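Local coordinates for p800 reaction center core protein (Heliobacterium modesticaldum, PDB 5V8K) that forms the membrane core of a homodimeric photosynthetic reaction centre, binding bacteriochlorophyll g pigments and probably carrying electrons to a [4Fe-4S] cluster, at residues I224-Q229 / H492-L497; P246-I251 / P256-K261. All coordinates share one frame; numbering follows the deposited sequence.

Contact 1: residues I224-Q229 / H492-L497; sequences IWQHPQ and HQLSPL. With GBF (Bacteriochlorophyll g), chain P.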
ATOM      1  N   ILE A 224     -12.789 -13.743  27.847  1.00 44.26           N
ATOM      2  CA  ILE A 224     -13.813 -13.777  28.882  1.00 44.23           C
ATOM      3  C   ILE A 224     -13.437 -14.730  30.010  1.00 46.04           C
ATOM      4  O   ILE A 224     -13.652 -14.420  31.178  1.00 47.68           O
ATOM      5  CB  ILE A 224     -15.172 -14.144  28.246  1.00 44.97           C
ATOM      6  CG1 ILE A 224     -15.630 -13.009  27.322  1.00 41.24           C
ATOM      7  CG2 ILE A 224     -16.228 -14.383  29.299  1.00 48.21           C
ATOM      8  CD1 ILE A 224     -16.813 -13.352  26.444  1.00 43.60           C
ATOM      9  N   TRP A 225     -12.841 -15.884  29.697  1.00 48.17           N
ATOM     10  CA  TRP A 225     -12.504 -16.899  30.706  1.00 48.04           C
ATOM     11  C   TRP A 225     -11.030 -16.713  31.042  1.00 47.02           C
ATOM     12  O   TRP A 225     -10.143 -17.314  30.430  1.00 46.86           O
ATOM     13  CB  TRP A 225     -12.834 -18.302  30.201  1.00 45.02           C
ATOM     14  CG  TRP A 225     -12.490 -19.441  31.144  1.00 47.77           C
ATOM     15  CD1 TRP A 225     -11.808 -20.580  30.827  1.00 45.26           C
ATOM     16  CD2 TRP A 225     -12.824 -19.550  32.538  1.00 48.55           C
ATOM     17  NE1 TRP A 225     -11.713 -21.399  31.928  1.00 46.79           N
ATOM     18  CE2 TRP A 225     -12.331 -20.792  32.988  1.00 50.78           C
ATOM     19  CE3 TRP A 225     -13.517 -18.736  33.433  1.00 49.82           C
ATOM     20  CZ2 TRP A 225     -12.469 -21.221  34.306  1.00 53.74           C
ATOM     21  CZ3 TRP A 225     -13.676 -19.166  34.736  1.00 53.14           C
ATOM     22  CH2 TRP A 225     -13.135 -20.394  35.170  1.00 53.18           C
ATOM     23  N   GLN A 226     -10.774 -15.839  32.014  1.00 45.52           N
ATOM     24  CA  GLN A 226      -9.421 -15.413  32.358  1.00 46.44           C
ATOM     25  C   GLN A 226      -8.951 -15.945  33.709  1.00 48.07           C
ATOM     26  O   GLN A 226      -7.986 -15.436  34.280  1.00 48.44           O
ATOM     27  CB  GLN A 226      -9.350 -13.886  32.305  1.00 46.18           C
ATOM     28  CG  GLN A 226      -8.830 -13.383  30.945  1.00 43.50           C
ATOM     29  CD  GLN A 226      -7.441 -13.880  30.632  1.00 45.37           C
ATOM     30  OE1 GLN A 226      -6.526 -13.748  31.440  1.00 48.31           O
ATOM     31  NE2 GLN A 226      -7.279 -14.474  29.453  1.00 40.01           N
ATOM     32  N   HIS A 227      -9.588 -16.987  34.200  1.00 41.73           N
ATOM     33  CA  HIS A 227      -9.168 -17.612  35.440  1.00 42.97           C
ATOM     34  C   HIS A 227      -7.678 -17.981  35.383  1.00 46.44           C
ATOM     35  O   HIS A 227      -7.198 -18.482  34.360  1.00 44.81           O
ATOM     36  CB  HIS A 227     -10.033 -18.844  35.697  1.00 43.87           C
ATOM     37  CG  HIS A 227      -9.802 -19.476  37.026  1.00 47.48           C
ATOM     38  ND1 HIS A 227      -8.641 -20.146  37.330  1.00 49.99           N
ATOM     39  CD2 HIS A 227     -10.598 -19.580  38.115  1.00 47.11           C
ATOM     40  CE1 HIS A 227      -8.716 -20.606  38.561  1.00 47.22           C
ATOM     41  NE2 HIS A 227      -9.891 -20.276  39.061  1.00 52.24           N
ATOM     42  N   PRO A 228      -6.917 -17.728  36.454  1.00 50.74           N
ATOM     43  CA  PRO A 228      -5.444 -17.816  36.353  1.00 50.41           C
ATOM     44  C   PRO A 228      -4.890 -19.236  36.228  1.00 52.49           C
ATOM     45  O   PRO A 228      -3.759 -19.377  35.761  1.00 49.02           O
ATOM     46  CB  PRO A 228      -4.948 -17.147  37.643  1.00 51.49           C
ATOM     47  CG  PRO A 228      -6.120 -17.083  38.565  1.00 54.29           C
ATOM     48  CD  PRO A 228      -7.354 -17.024  37.662  1.00 51.42           C
ATOM     49  N   GLN A 229      -5.631 -20.281  36.598  1.00 48.03           N
ATOM     50  CA  GLN A 229      -5.164 -21.642  36.413  1.00 48.39           C
ATOM     51  C   GLN A 229      -6.075 -22.498  35.566  1.00 49.28           C
ATOM     52  O   GLN A 229      -5.574 -23.347  34.821  1.00 51.95           O
ATOM     53  CB  GLN A 229      -4.981 -22.344  37.774  1.00 53.69           C
ATOM     54  CG  GLN A 229      -3.917 -21.722  38.658  1.00 50.44           C
ATOM     55  CD  GLN A 229      -4.476 -20.716  39.659  1.00 56.28           C
ATOM     56  OE1 GLN A 229      -5.609 -20.835  40.137  1.00 60.91           O
ATOM     57  NE2 GLN A 229      -3.666 -19.717  39.985  1.00 51.47           N
ATOM     58  N   HIS A 492     -10.859  -5.531  29.953  1.00 42.91           N
ATOM     59  CA  HIS A 492      -9.956  -4.676  30.721  1.00 45.00           C
ATOM     60  C   HIS A 492      -8.902  -5.485  31.471  1.00 45.35           C
ATOM     61  O   HIS A 492      -7.866  -4.921  31.844  1.00 46.20           O
ATOM     62  CB  HIS A 492     -10.742  -3.782  31.670  1.00 44.67           C
ATOM     63  CG  HIS A 492     -11.091  -4.424  32.969  1.00 49.83           C
ATOM     64  ND1 HIS A 492     -12.271  -5.111  33.164  1.00 51.43           N
ATOM     65  CD2 HIS A 492     -10.428  -4.470  34.151  1.00 48.71           C
ATOM     66  CE1 HIS A 492     -12.308  -5.576  34.401  1.00 48.98           C
ATOM     67  NE2 HIS A 492     -11.205  -5.195  35.022  1.00 49.11           N
ATOM     68  N   GLN A 493      -9.148  -6.787  31.690  1.00 46.94           N
ATOM     69  CA  GLN A 493      -8.125  -7.708  32.207  1.00 47.00           C
ATOM     70  C   GLN A 493      -6.895  -7.796  31.302  1.00 44.65           C
ATOM     71  O   GLN A 493      -5.782  -8.044  31.781  1.00 43.12           O
ATOM     72  CB  GLN A 493      -8.696  -9.116  32.351  1.00 46.89           C
ATOM     73  CG  GLN A 493      -9.664  -9.288  33.461  1.00 56.92           C
ATOM     74  CD  GLN A 493      -8.968  -9.237  34.806  1.00 68.60           C
ATOM     75  OE1 GLN A 493      -8.193 -10.136  35.154  1.00 72.38           O
ATOM     76  NE2 GLN A 493      -9.205  -8.166  35.554  1.00 71.42           N
ATOM     77  N   LEU A 494      -7.080  -7.639  29.997  1.00 37.62           N
ATOM     78  CA  LEU A 494      -6.000  -7.789  29.024  1.00 40.94           C
ATOM     79  C   LEU A 494      -5.453  -6.471  28.492  1.00 39.91           C
ATOM     80  O   LEU A 494      -4.270  -6.409  28.129  1.00 43.16           O
ATOM     81  CB  LEU A 494      -6.485  -8.630  27.837  1.00 38.77           C
ATOM     82  CG  LEU A 494      -7.288  -9.895  28.107  1.00 41.52           C
ATOM     83  CD1 LEU A 494      -7.556 -10.517  26.752  1.00 36.26           C
ATOM     84  CD2 LEU A 494      -6.499 -10.845  28.961  1.00 37.39           C
ATOM     85  N   SER A 495      -6.290  -5.424  28.417  1.00 41.77           N
ATOM     86  CA  SER A 495      -5.929  -4.172  27.780  1.00 40.74           C
ATOM     87  C   SER A 495      -6.569  -3.004  28.530  1.00 43.52           C
ATOM     88  O   SER A 495      -7.774  -3.052  28.812  1.00 45.04           O
ATOM     89  CB  SER A 495      -6.383  -4.137  26.314  1.00 38.63           C
ATOM     90  OG  SER A 495      -5.895  -5.239  25.583  1.00 40.63           O
ATOM     91  N   PRO A 496      -5.815  -1.967  28.868  1.00 46.48           N
ATOM     92  CA  PRO A 496      -6.446  -0.693  29.217  1.00 47.94           C
ATOM     93  C   PRO A 496      -7.104  -0.070  27.997  1.00 47.84           C
ATOM     94  O   PRO A 496      -6.613  -0.181  26.868  1.00 42.89           O
ATOM     95  CB  PRO A 496      -5.275   0.175  29.685  1.00 47.30           C
ATOM     96  CG  PRO A 496      -4.071  -0.565  29.392  1.00 49.42           C
ATOM     97  CD  PRO A 496      -4.387  -1.794  28.611  1.00 45.39           C
ATOM     98  N   LEU A 497      -8.223   0.602  28.228  1.00 43.40           N
ATOM     99  CA  LEU A 497      -8.816   1.403  27.163  1.00 41.93           C
ATOM    100  C   LEU A 497      -8.029   2.706  27.032  1.00 41.98           C
ATOM    101  O   LEU A 497      -8.077   3.553  27.919  1.00 44.75           O
ATOM    102  CB  LEU A 497     -10.292   1.665  27.453  1.00 42.64           C
ATOM    103  CG  LEU A 497     -10.992   2.469  26.369  1.00 43.13           C
ATOM    104  CD1 LEU A 497     -11.082   1.674  25.106  1.00 41.72           C
ATOM    105  CD2 LEU A 497     -12.371   2.827  26.846  1.00 42.31           C
TER
HETATM  106 MG   GBF P1014     -19.178 -28.470  31.556  1.00 61.15          MG
HETATM  107  CHA GBF P1014     -18.378 -25.070  31.384  1.00 51.65           C
HETATM  108  CHB GBF P1014     -18.464 -28.479  34.751  1.00 58.89           C
HETATM  109  CHC GBF P1014     -20.752 -31.569  31.565  1.00 58.24           C
HETATM  110  CHD GBF P1014     -20.075 -28.206  28.099  1.00 53.67           C
HETATM  111  NA  GBF P1014     -18.542 -27.088  32.797  1.00 53.27           N
HETATM  112  C1A GBF P1014     -18.185 -25.800  32.686  1.00 56.62           C
HETATM  113  C2A GBF P1014     -18.396 -25.060  33.964  1.00 57.39           C
HETATM  114  C3A GBF P1014     -17.842 -26.147  34.889  1.00 56.23           C
HETATM  115  C4A GBF P1014     -18.295 -27.322  34.091  1.00 57.06           C
HETATM  116  CMA GBF P1014     -16.328 -26.237  35.115  1.00 53.71           C
HETATM  117  CAA GBF P1014     -19.889 -24.846  34.182  1.00 73.19           C
HETATM  118  CBA GBF P1014     -20.222 -23.760  35.187  1.00 83.09           C
HETATM  119  CGA GBF P1014     -21.732 -23.641  35.200  1.00 94.84           C
HETATM  120  O1A GBF P1014     -22.414 -24.529  34.708  1.00 96.66           O
HETATM  121  O2A GBF P1014     -22.385 -22.573  35.947  1.00102.17           O
HETATM  122  NB  GBF P1014     -19.573 -29.827  33.007  1.00 58.72           N
HETATM  123  C1B GBF P1014     -19.150 -29.716  34.267  1.00 59.87           C
HETATM  124  C2B GBF P1014     -19.524 -30.872  34.951  1.00 62.74           C
HETATM  125  C3B GBF P1014     -20.166 -31.705  34.026  1.00 62.32           C
HETATM  126  C4B GBF P1014     -20.160 -31.016  32.817  1.00 59.76           C
HETATM  127  CMB GBF P1014     -19.232 -31.135  36.414  1.00 61.17           C
HETATM  128  CAB GBF P1014     -20.766 -33.053  34.230  1.00 69.50           C
HETATM  129  CBB GBF P1014     -20.964 -33.675  35.368  1.00 71.09           C
HETATM  130  NC  GBF P1014     -20.168 -29.590  30.150  1.00 62.76           N
HETATM  131  C1C GBF P1014     -20.719 -30.801  30.308  1.00 61.36           C
HETATM  132  C2C GBF P1014     -21.363 -31.613  29.248  1.00 62.53           C
HETATM  133  C3C GBF P1014     -21.110 -30.498  28.323  1.00 61.85           C
HETATM  134  C4C GBF P1014     -20.428 -29.407  28.846  1.00 55.26           C
HETATM  135  CMC GBF P1014     -20.524 -32.850  28.963  1.00 58.27           C
HETATM  136  CAC GBF P1014     -21.512 -30.522  26.887  1.00 63.61           C
HETATM  137  CBC GBF P1014     -22.249 -31.685  26.264  1.00 62.96           C
HETATM  138  ND  GBF P1014     -19.247 -27.117  30.074  1.00 57.48           N
HETATM  139  C1D GBF P1014     -19.548 -27.028  28.799  1.00 54.34           C
HETATM  140  C2D GBF P1014     -19.427 -25.638  27.988  1.00 52.29           C
HETATM  141  C3D GBF P1014     -18.959 -25.024  29.146  1.00 53.22           C
HETATM  142  C4D GBF P1014     -18.845 -25.822  30.319  1.00 50.58           C
HETATM  143  CMD GBF P1014     -19.687 -25.220  26.586  1.00 55.12           C
HETATM  144  CAD GBF P1014     -18.683 -23.629  29.558  1.00 53.33           C
HETATM  145  OBD GBF P1014     -18.379 -22.570  28.927  1.00 56.47           O
HETATM  146  CBD GBF P1014     -18.326 -23.635  31.004  1.00 55.81           C
HETATM  147  CGD GBF P1014     -16.940 -23.124  31.278  1.00 57.35           C
HETATM  148  O1D GBF P1014     -15.950 -23.784  31.055  1.00 56.79           O
HETATM  149  O2D GBF P1014     -16.697 -21.837  31.860  1.00 62.22           O
HETATM  150  CED GBF P1014     -15.350 -21.364  31.852  1.00 61.29           C
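Gln226, in the loop that follows helix 200-224, meets Leu494 in the loop after helix 475-488, at the edge of a bacteriochlorophyll g pocket that includes Trp225. The methyl CD2 of Leu494 rests over the flat face of the Gln226 amide: it lies 3.6 Å from Gln226 CD and is nearly as close to Gln226 OE1 and NE2, so it sits above the plane and not at an edge. The side chain of Gln226 bends at chi2 (-60°), which brings the amide under the Leu494 methyl. Its two polar ends have other mates, NE2 bonding to Met222 O and OE1 receiving Arg236 NE. Beside it, Gln226 CG and Gln493 CB approach only loosely, at 4.5 Å.

Trp225 looks to the pigment instead. With CG anti to the backbone N (chi1 178°), its ring receives the ester methyl CED of the bacteriochlorophyll over its centre, a CH-pi arrangement in which CED stands 3.2 Å from Trp225 CD2. His227 CB covers the opposite face near the rim, while NE1 bonds to Leu230 O. Replacing Trp225 with an alanine would probably leave the ester methyl without its aromatic seat and Leu230 O without its indole donor. Across the two segments no hydrogen bond forms; van der Waals contact, a methyl on the face of an amide, joins them, and the amide's rotation is fixed by its bonds to Met222 O and Arg236 NE.

Contact 2: residues P246-I251 / P256-K261; sequences PELKMI and PGLLVK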
ATOM      1  N   PRO A 246      13.459 -10.912  32.640  1.00 47.68           N
ATOM      2  CA  PRO A 246      13.240  -9.526  33.056  1.00 47.81           C
ATOM      3  C   PRO A 246      12.483  -8.687  32.024  1.00 48.71           C
ATOM      4  O   PRO A 246      11.595  -7.926  32.421  1.00 51.45           O
ATOM      5  CB  PRO A 246      14.645  -8.997  33.301  1.00 45.60           C
ATOM      6  CG  PRO A 246      15.517 -10.194  33.343  1.00 49.65           C
ATOM      7  CD  PRO A 246      14.883 -11.265  32.576  1.00 47.43           C
ATOM      8  N   GLU A 247      12.780  -8.801  30.726  1.00 53.08           N
ATOM      9  CA  GLU A 247      12.115  -7.921  29.759  1.00 52.30           C
ATOM     10  C   GLU A 247      10.656  -8.304  29.538  1.00 50.16           C
ATOM     11  O   GLU A 247       9.803  -7.426  29.361  1.00 49.15           O
ATOM     12  CB  GLU A 247      12.853  -7.893  28.417  1.00 52.89           C
ATOM     13  CG  GLU A 247      12.213  -6.868  27.438  1.00 57.04           C
ATOM     14  CD  GLU A 247      13.097  -6.477  26.267  1.00 60.04           C
ATOM     15  OE1 GLU A 247      12.798  -5.450  25.625  1.00 56.10           O
ATOM     16  OE2 GLU A 247      14.092  -7.192  25.986  1.00 66.09           O
ATOM     17  N   LEU A 248      10.355  -9.599  29.492  1.00 43.52           N
ATOM     18  CA  LEU A 248       8.967 -10.021  29.387  1.00 42.66           C
ATOM     19  C   LEU A 248       8.166  -9.456  30.549  1.00 47.78           C
ATOM     20  O   LEU A 248       7.081  -8.909  30.366  1.00 48.19           O
ATOM     21  CB  LEU A 248       8.868 -11.545  29.363  1.00 44.68           C
ATOM     22  CG  LEU A 248       7.473 -12.135  29.462  1.00 44.69           C
ATOM     23  CD1 LEU A 248       6.557 -11.714  28.313  1.00 42.11           C
ATOM     24  CD2 LEU A 248       7.598 -13.572  29.446  1.00 42.59           C
ATOM     25  N   LYS A 249       8.730  -9.523  31.747  1.00 45.31           N
ATOM     26  CA  LYS A 249       8.074  -8.993  32.929  1.00 47.47           C
ATOM     27  C   LYS A 249       7.847  -7.490  32.819  1.00 47.99           C
ATOM     28  O   LYS A 249       6.760  -7.007  33.127  1.00 45.85           O
ATOM     29  CB  LYS A 249       8.913  -9.308  34.173  1.00 47.79           C
ATOM     30  CG  LYS A 249       8.125  -9.368  35.431  1.00 54.49           C
ATOM     31  CD  LYS A 249       9.005  -9.786  36.610  1.00 61.03           C
ATOM     32  CE  LYS A 249       8.168 -10.068  37.870  1.00 69.74           C
ATOM     33  NZ  LYS A 249       6.932  -9.194  37.985  1.00 71.29           N
ATOM     34  N   MET A 250       8.856  -6.739  32.380  1.00 46.79           N
ATOM     35  CA  MET A 250       8.693  -5.300  32.251  1.00 51.47           C
ATOM     36  C   MET A 250       7.565  -4.967  31.257  1.00 51.66           C
ATOM     37  O   MET A 250       6.751  -4.074  31.512  1.00 50.86           O
ATOM     38  CB  MET A 250      10.027  -4.668  31.831  1.00 55.58           C
ATOM     39  CG  MET A 250      11.001  -4.501  32.985  1.00 68.73           C
ATOM     40  SD  MET A 250      12.602  -3.724  32.565  1.00 78.73           S
ATOM     41  CE  MET A 250      13.592  -5.112  31.955  1.00 79.01           C
ATOM     42  N   ILE A 251       7.454  -5.732  30.164  1.00 46.34           N
ATOM     43  CA  ILE A 251       6.427  -5.469  29.157  1.00 46.93           C
ATOM     44  C   ILE A 251       5.049  -5.811  29.710  1.00 47.09           C
ATOM     45  O   ILE A 251       4.100  -5.021  29.604  1.00 49.21           O
ATOM     46  CB  ILE A 251       6.737  -6.248  27.870  1.00 46.21           C
ATOM     47  CG1 ILE A 251       7.994  -5.685  27.202  1.00 44.41           C
ATOM     48  CG2 ILE A 251       5.584  -6.188  26.895  1.00 46.82           C
ATOM     49  CD1 ILE A 251       8.568  -6.553  26.125  1.00 41.44           C
ATOM     50  N   PRO A 256      -0.667  -6.242  30.629  1.00 47.87           N
ATOM     51  CA  PRO A 256      -0.853  -7.534  31.311  1.00 49.61           C
ATOM     52  C   PRO A 256      -1.298  -8.651  30.397  1.00 48.37           C
ATOM     53  O   PRO A 256      -0.842  -9.795  30.556  1.00 47.51           O
ATOM     54  CB  PRO A 256      -1.927  -7.228  32.369  1.00 49.83           C
ATOM     55  CG  PRO A 256      -2.044  -5.770  32.420  1.00 55.02           C
ATOM     56  CD  PRO A 256      -1.628  -5.237  31.111  1.00 53.84           C
ATOM     57  N   GLY A 257      -2.182  -8.351  29.431  1.00 40.02           N
ATOM     58  CA  GLY A 257      -2.667  -9.351  28.499  1.00 36.55           C
ATOM     59  C   GLY A 257      -1.743  -9.682  27.352  1.00 36.38           C
ATOM     60  O   GLY A 257      -2.177 -10.361  26.417  1.00 37.85           O
ATOM     61  N   LEU A 258      -0.477  -9.242  27.404  1.00 37.15           N
ATOM     62  CA  LEU A 258       0.458  -9.397  26.290  1.00 36.73           C
ATOM     63  C   LEU A 258       0.332 -10.749  25.607  1.00 36.63           C
ATOM     64  O   LEU A 258       0.034 -10.827  24.411  1.00 39.23           O
ATOM     65  CB  LEU A 258       1.897  -9.194  26.768  1.00 38.29           C
ATOM     66  CG  LEU A 258       2.997  -9.276  25.700  1.00 39.51           C
ATOM     67  CD1 LEU A 258       3.019  -8.062  24.789  1.00 37.02           C
ATOM     68  CD2 LEU A 258       4.342  -9.470  26.388  1.00 41.49           C
ATOM     69  N   LEU A 259       0.590 -11.835  26.351  1.00 35.92           N
ATOM     70  CA  LEU A 259       0.658 -13.149  25.722  1.00 34.31           C
ATOM     71  C   LEU A 259      -0.726 -13.655  25.352  1.00 35.63           C
ATOM     72  O   LEU A 259      -0.874 -14.340  24.338  1.00 33.88           O
ATOM     73  CB  LEU A 259       1.343 -14.164  26.632  1.00 34.99           C
ATOM     74  CG  LEU A 259       2.763 -13.825  27.081  1.00 38.02           C
ATOM     75  CD1 LEU A 259       3.309 -14.945  27.929  1.00 36.57           C
ATOM     76  CD2 LEU A 259       3.657 -13.596  25.845  1.00 35.74           C
ATOM     77  N   VAL A 260      -1.736 -13.325  26.161  1.00 35.06           N
ATOM     78  CA  VAL A 260      -3.096 -13.712  25.820  1.00 34.99           C
ATOM     79  C   VAL A 260      -3.468 -13.133  24.450  1.00 34.84           C
ATOM     80  O   VAL A 260      -4.045 -13.811  23.596  1.00 35.40           O
ATOM     81  CB  VAL A 260      -4.087 -13.252  26.896  1.00 35.91           C
ATOM     82  CG1 VAL A 260      -5.485 -13.777  26.565  1.00 35.99           C
ATOM     83  CG2 VAL A 260      -3.677 -13.696  28.268  1.00 36.87           C
ATOM     84  N   LYS A 261      -3.172 -11.860  24.239  1.00 34.91           N
ATOM     85  CA  LYS A 261      -3.543 -11.240  22.973  1.00 38.25           C
ATOM     86  C   LYS A 261      -2.729 -11.771  21.800  1.00 36.91           C
ATOM     87  O   LYS A 261      -3.236 -11.767  20.675  1.00 37.35           O
ATOM     88  CB  LYS A 261      -3.447  -9.724  23.095  1.00 33.32           C
ATOM     89  CG  LYS A 261      -4.520  -9.210  23.983  1.00 34.11           C
ATOM     90  CD  LYS A 261      -4.468  -7.725  24.188  1.00 36.34           C
ATOM     91  CE  LYS A 261      -3.340  -7.335  25.041  1.00 35.47           C
ATOM     92  NZ  LYS A 261      -3.255  -5.874  25.217  1.00 37.33           N
TER
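Leu248 and Ile251 of helix 246-254 pack against Leu258 and Leu259 at the start of helix 258-291, an entirely apolar contact across the short turn that joins two consecutive helices. The distances centre on one methyl: Leu258 CD2 lies 3.5 Å from Ile251 CG2 and 3.7 Å from Leu248 CD1, so it enters between two residues one helical turn apart. The other branch of Leu258 also reaches the isoleucine, CD1 standing 3.8 Å from Ile251 CG2. Leu258 extends from the backbone with CG opposite its own N (chi1 -178°), which carries both methyls across to the first helix. The same Leu248 CD1 also meets Leu259 CD2, more loosely, at 4.2 Å. All four side chains are buried, and Tyr238 of helix 234-240 packs on both Leu248 and Leu259, while Tyr517 lies against Ile251.

Gly257 occupies the N-cap of the second helix, and its O accepts Lys261 N at 2.8 Å to begin the helical bonding. A beta carbon on Gly257 would come close to Lys261 CE, whose chain runs back past this position; its NZ ends in a salt bridge with Asp460 and bonds to Asn255. Two consecutive helices joined by a short turn, with Leu and Ile side chains packed in the angle between them, lead from a short helix into a long one predicted to cross the membrane.

In the fold
Contacts 1 and 2 have centres about 13 Å apart and meet at the N-terminal end of helix 258-291. The loop 492-497 is tied to it by polar atoms: Gly257 N approaches Leu494 O at 3.1 Å, and Lys261 NZ lies 2.7 Å from Ser495 OG, both probable hydrogen bonds. The other loop joins through packing, Gln226 NE2 lying 3.5 Å from Val260 CG1. One helix start therefore serves both contacts. The calcium ion, bound by Asp460 among others, is about 6 Å from the side chain of Leu258 and about 10 Å from that of Leu494. Contact 1 touches bacteriochlorophyll g directly, through Ile224 and Trp225, whereas the side chain of Leu259 in contact 2 stays about 7 Å from one.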